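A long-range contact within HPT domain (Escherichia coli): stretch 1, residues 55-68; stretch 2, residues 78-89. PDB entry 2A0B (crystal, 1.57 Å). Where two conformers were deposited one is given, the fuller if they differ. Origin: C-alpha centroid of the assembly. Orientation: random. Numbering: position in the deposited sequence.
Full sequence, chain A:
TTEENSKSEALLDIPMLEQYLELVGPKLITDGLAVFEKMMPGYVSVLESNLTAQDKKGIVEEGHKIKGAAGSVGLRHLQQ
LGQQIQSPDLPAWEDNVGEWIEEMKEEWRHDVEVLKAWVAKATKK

Stretch 1, residues 55-68: DKKGIVEEGHKIKG
Stretch 2 78-89: LQQLGQQIQSPD

Two helices that run nearly antiparallel can come unusually close when glycines meet at their crossing, and the HPT domain of Escherichia coli offers a compact example of how polar groups are then satisfied along the seam. The first helix spans Lys56 to Gly68 and continues beyond it; the second, already under way at Leu78, runs to Ile85. Their N-to-C directions differ by 157° and their axes approach to 7.6 Å. The register is fixed at two points: Val60 CA lies 4.1 Å from Gln86 CA, and Lys67 CA lies 4.4 Å from Gln79 CA.

Between these points Gly63 faces Gly82, with Gly63 O 3.7 Å from Gly82 O. Two carbonyl oxygens cannot bond to each other, and each is instead satisfied within its own helix: Lys67 N donates to Gly63 O at 3.0 Å, and Gln86 N to Gly82 O, also at 3.0 Å. A CB on either glycine would point toward the partner helix. An ideal CB on Gly63 would sit 2.8 Å from Ile85 CG2, a clash. An ideal CB on Gly82 would sit 3.0 Å from Gly63 O, also a clash.

Apolar contacts close the seam near the start of the first helix. Ile59 and Ile85, both with chi1 m and chi2 t, touch through Ile59 CG2 and Ile85 CG2 at 3.6 Å. Val60 (chi1 t) places CG2 3.9 Å from Pro88 CD, while the carbon chain of Lys56 reaches the same ring, Lys56 CE lying 3.7 Å from Pro88 CB.

The polar cluster centres on Gln86, the first residue to leave helical phi/psi, at -90/20. Its side chain (chi1 p, chi2 t, chi3 38°) lets OE1 meet the edge of the His64 ring, near its plane, where ND1 donates to Gln86 OE1 at 2.6 Å with an N-H...acceptor angle of 144°; His64 has chi1 t and chi2 67°. Lys67, with all four chi angles t, stretches out so that NZ donates to Gln83 OE1 at 2.6 Å. Gln83 (chi1 t, chi2 p, chi3 12°) brings its end back to the neighbouring helix to accept this charged donor. Gln86 NE2 stands 3.1 Å from Gln83 OE1. Nearer its backbone, the aliphatic part of Lys67 packs on Gln79, with Lys67 CG 3.7 Å from Gln79 CG, Gln79 being t at chi1 and chi2.

Several groups away from the seam find partners within their own stretch. Asp55 (chi1 t) caps the first helix, its OD1 accepting from Gly58 N at 3.0 Å, and backbone i to i-4 bonds begin with Ile59 N to Asp55 O at 3.0 Å. Salt bridges join Lys57 NZ to Glu61 OE2 at 2.5 Å and Lys65 NZ to Glu62 OE1 at 2.8 Å. Past the second helix, Ser87 OG (chi1 m) donates to Gln83 O at 2.8 Å, and Ser87 N to Gln84 O at 3.0 Å. In all, 628 Å² is buried between the stretches.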

# COMPACT_ATOMS: atom_id res chain seq x y z
N ASP A 55 0.30 -10.52 -17.91
CA ASP A 55 -0.97 -9.84 -18.23
C ASP A 55 -0.86 -8.40 -17.75
O ASP A 55 -1.10 -8.09 -16.57
CB ASP A 55 -2.10 -10.59 -17.57
CG ASP A 55 -3.48 -9.97 -17.65
OD1 ASP A 55 -3.69 -8.90 -18.24
OD2 ASP A 55 -4.45 -10.55 -17.11
N LYS A 56 -0.47 -7.46 -18.60
CA LYS A 56 -0.26 -6.08 -18.28
C LYS A 56 -1.52 -5.38 -17.75
O LYS A 56 -1.40 -4.69 -16.74
CB LYS A 56 0.31 -5.31 -19.48
CG LYS A 56 0.42 -3.82 -19.18
CD LYS A 56 0.59 -3.00 -20.44
CE LYS A 56 2.02 -2.53 -20.53
NZ LYS A 56 2.25 -1.75 -21.79
N LYS A 57 -2.67 -5.65 -18.35
CA LYS A 57 -3.91 -5.03 -17.86
C LYS A 57 -4.21 -5.51 -16.44
O LYS A 57 -4.68 -4.71 -15.63
CB LYS A 57 -5.06 -5.30 -18.82
CG LYS A 57 -6.46 -5.15 -18.23
CD LYS A 57 -7.52 -4.96 -19.32
CE LYS A 57 -8.89 -5.31 -18.74
NZ LYS A 57 -9.70 -4.10 -18.40
N GLY A 58 -3.99 -6.77 -16.17
CA GLY A 58 -4.23 -7.39 -14.86
C GLY A 58 -3.33 -6.78 -13.82
O GLY A 58 -3.70 -6.44 -12.69
N ILE A 59 -2.02 -6.60 -14.15
CA ILE A 59 -1.10 -5.97 -13.24
C ILE A 59 -1.45 -4.53 -12.96
O ILE A 59 -1.44 -4.11 -11.79
CB ILE A 59 0.37 -5.97 -13.80
CG1 ILE A 59 0.84 -7.42 -13.98
CG2 ILE A 59 1.30 -5.13 -12.94
CD1 ILE A 59 2.16 -7.41 -14.81
N VAL A 60 -1.81 -3.73 -13.95
CA VAL A 60 -2.12 -2.33 -13.76
C VAL A 60 -3.44 -2.24 -12.94
O VAL A 60 -3.47 -1.33 -12.12
CB VAL A 60 -2.28 -1.67 -15.15
CG1 VAL A 60 -2.89 -0.27 -15.06
CG2 VAL A 60 -0.89 -1.59 -15.81
N GLU A 61 -4.38 -3.09 -13.22
CA GLU A 61 -5.67 -3.01 -12.49
C GLU A 61 -5.51 -3.31 -11.00
O GLU A 61 -6.00 -2.59 -10.13
CB GLU A 61 -6.68 -3.97 -13.12
CG GLU A 61 -7.63 -3.24 -14.06
CD GLU A 61 -8.20 -4.10 -15.16
OE1 GLU A 61 -8.21 -5.34 -15.01
OE2 GLU A 61 -8.63 -3.54 -16.21
N GLU A 62 -4.67 -4.31 -10.69
CA GLU A 62 -4.44 -4.67 -9.28
C GLU A 62 -3.59 -3.63 -8.63
O GLU A 62 -3.74 -3.25 -7.42
CB GLU A 62 -3.88 -6.10 -9.18
CG GLU A 62 -4.10 -6.72 -7.81
CD GLU A 62 -5.56 -7.05 -7.53
OE1 GLU A 62 -6.43 -6.91 -8.41
OE2 GLU A 62 -5.82 -7.46 -6.39
N GLY A 63 -2.58 -3.05 -9.33
CA GLY A 63 -1.80 -1.95 -8.79
C GLY A 63 -2.74 -0.76 -8.33
O GLY A 63 -2.51 -0.19 -7.33
N HIS A 64 -3.67 -0.43 -9.23
CA HIS A 64 -4.61 0.68 -8.93
C HIS A 64 -5.46 0.33 -7.71
O HIS A 64 -5.67 1.28 -6.91
CB HIS A 64 -5.51 0.76 -10.17
CG HIS A 64 -6.51 1.90 -10.06
ND1 HIS A 64 -6.17 3.21 -10.06
CD2 HIS A 64 -7.87 1.80 -9.90
CE1 HIS A 64 -7.30 3.96 -9.93
NE2 HIS A 64 -8.28 3.10 -9.85
N LYS A 65 -5.89 -0.89 -7.60
CA LYS A 65 -6.70 -1.28 -6.42
C LYS A 65 -5.90 -1.12 -5.13
O LYS A 65 -6.33 -0.52 -4.14
CB LYS A 65 -7.21 -2.68 -6.62
CG LYS A 65 -8.34 -3.20 -5.74
CD LYS A 65 -8.56 -4.69 -5.97
CE LYS A 65 -8.95 -4.97 -7.41
NZ LYS A 65 -9.07 -6.42 -7.71
N ILE A 66 -4.62 -1.62 -5.17
CA ILE A 66 -3.83 -1.44 -3.95
C ILE A 66 -3.51 -0.03 -3.67
O ILE A 66 -3.42 0.40 -2.49
CB ILE A 66 -2.51 -2.30 -4.17
CG1 ILE A 66 -2.86 -3.77 -4.14
CG2 ILE A 66 -1.52 -1.97 -3.07
CD1 ILE A 66 -1.75 -4.66 -4.77
N LYS A 67 -3.21 0.88 -4.62
CA LYS A 67 -2.91 2.25 -4.49
C LYS A 67 -4.10 2.93 -3.65
O LYS A 67 -3.77 3.64 -2.74
CB LYS A 67 -2.78 2.95 -5.84
CG LYS A 67 -2.51 4.42 -5.70
CD LYS A 67 -2.62 5.20 -6.99
CE LYS A 67 -2.43 6.71 -6.77
NZ LYS A 67 -2.79 7.37 -8.08
N GLY A 68 -5.25 2.59 -4.18
CA GLY A 68 -6.42 3.24 -3.46
C GLY A 68 -6.56 2.73 -2.03
O GLY A 68 -6.83 3.55 -1.10
N LEU A 78 3.40 2.42 0.27
CA LEU A 78 2.70 1.39 -0.42
C LEU A 78 1.84 2.03 -1.54
O LEU A 78 1.69 1.49 -2.61
CB LEU A 78 1.82 0.45 0.39
CG LEU A 78 2.55 -0.34 1.51
CD1 LEU A 78 1.63 -1.31 2.21
CD2 LEU A 78 3.65 -1.20 0.81
N GLN A 79 1.29 3.21 -1.20
CA GLN A 79 0.52 3.91 -2.26
C GLN A 79 1.38 4.33 -3.46
O GLN A 79 0.95 4.09 -4.59
CB GLN A 79 -0.09 5.18 -1.61
CG GLN A 79 -1.08 5.87 -2.56
CD GLN A 79 -1.51 7.20 -1.99
OE1 GLN A 79 -2.61 7.66 -2.36
NE2 GLN A 79 -0.77 7.85 -1.15
N GLN A 80 2.59 4.75 -3.13
CA GLN A 80 3.53 5.16 -4.21
C GLN A 80 4.00 3.95 -5.00
O GLN A 80 4.05 4.01 -6.26
CB GLN A 80 4.69 5.94 -3.64
CG GLN A 80 5.65 6.45 -4.73
CD GLN A 80 4.99 7.20 -5.86
OE1 GLN A 80 3.97 7.90 -5.67
NE2 GLN A 80 5.53 7.08 -7.09
N LEU A 81 4.20 2.80 -4.33
CA LEU A 81 4.51 1.59 -5.14
C LEU A 81 3.42 1.17 -6.08
O LEU A 81 3.46 0.70 -7.19
CB LEU A 81 4.82 0.36 -4.23
CG LEU A 81 6.20 0.33 -3.63
CD1 LEU A 81 6.27 -0.88 -2.72
CD2 LEU A 81 7.18 0.26 -4.80
N GLY A 82 2.13 1.32 -5.56
CA GLY A 82 0.99 0.93 -6.40
C GLY A 82 0.87 1.99 -7.51
O GLY A 82 0.51 1.48 -8.58
N GLN A 83 1.19 3.21 -7.29
CA GLN A 83 1.17 4.21 -8.37
C GLN A 83 2.18 3.81 -9.47
O GLN A 83 1.82 3.80 -10.65
CB GLN A 83 1.47 5.59 -7.81
CG GLN A 83 1.73 6.63 -8.89
CD GLN A 83 0.49 6.95 -9.68
OE1 GLN A 83 -0.62 6.59 -9.31
NE2 GLN A 83 0.65 7.64 -10.82
N GLN A 84 3.39 3.42 -9.01
CA GLN A 84 4.37 2.99 -10.06
C GLN A 84 3.90 1.77 -10.79
O GLN A 84 3.96 1.72 -12.05
CB GLN A 84 5.72 2.69 -9.36
CG GLN A 84 6.39 3.93 -8.83
CD GLN A 84 7.46 3.67 -7.79
OE1 GLN A 84 7.93 4.61 -7.16
NE2 GLN A 84 7.83 2.45 -7.46
N ILE A 85 3.36 0.72 -10.17
CA ILE A 85 2.85 -0.48 -10.76
C ILE A 85 1.75 -0.22 -11.78
O ILE A 85 1.64 -0.83 -12.83
CB ILE A 85 2.38 -1.51 -9.70
CG1 ILE A 85 3.67 -1.97 -8.93
CG2 ILE A 85 1.71 -2.70 -10.28
CD1 ILE A 85 3.43 -2.70 -7.63
N GLN A 86 0.89 0.80 -11.45
CA GLN A 86 -0.16 1.05 -12.45
C GLN A 86 0.27 2.05 -13.47
O GLN A 86 -0.62 2.54 -14.24
CB GLN A 86 -1.46 1.54 -11.69
CG GLN A 86 -1.34 2.90 -11.13
CD GLN A 86 -2.62 3.73 -10.89
OE1 GLN A 86 -3.61 3.16 -10.50
NE2 GLN A 86 -2.56 5.02 -11.10
N SER A 87 1.56 2.36 -13.70
CA SER A 87 1.98 3.39 -14.63
C SER A 87 2.89 2.83 -15.76
O SER A 87 4.08 3.18 -15.71
CB SER A 87 2.68 4.52 -13.92
OG SER A 87 1.85 5.21 -13.03
N PRO A 88 2.33 2.13 -16.70
CA PRO A 88 3.12 1.50 -17.80
C PRO A 88 3.66 2.56 -18.73
O PRO A 88 4.52 2.21 -19.56
CB PRO A 88 2.22 0.49 -18.46
CG PRO A 88 0.83 0.98 -18.15
CD PRO A 88 0.93 1.66 -16.82
N ASP A 89 3.33 3.83 -18.61
CA ASP A 89 3.89 4.93 -19.35
C ASP A 89 5.33 5.24 -18.93
O ASP A 89 6.06 5.96 -19.61
CB ASP A 89 3.04 6.20 -19.17
CG ASP A 89 2.78 6.56 -17.70
OD1 ASP A 89 2.03 5.82 -17.05
OD2 ASP A 89 3.27 7.57 -17.21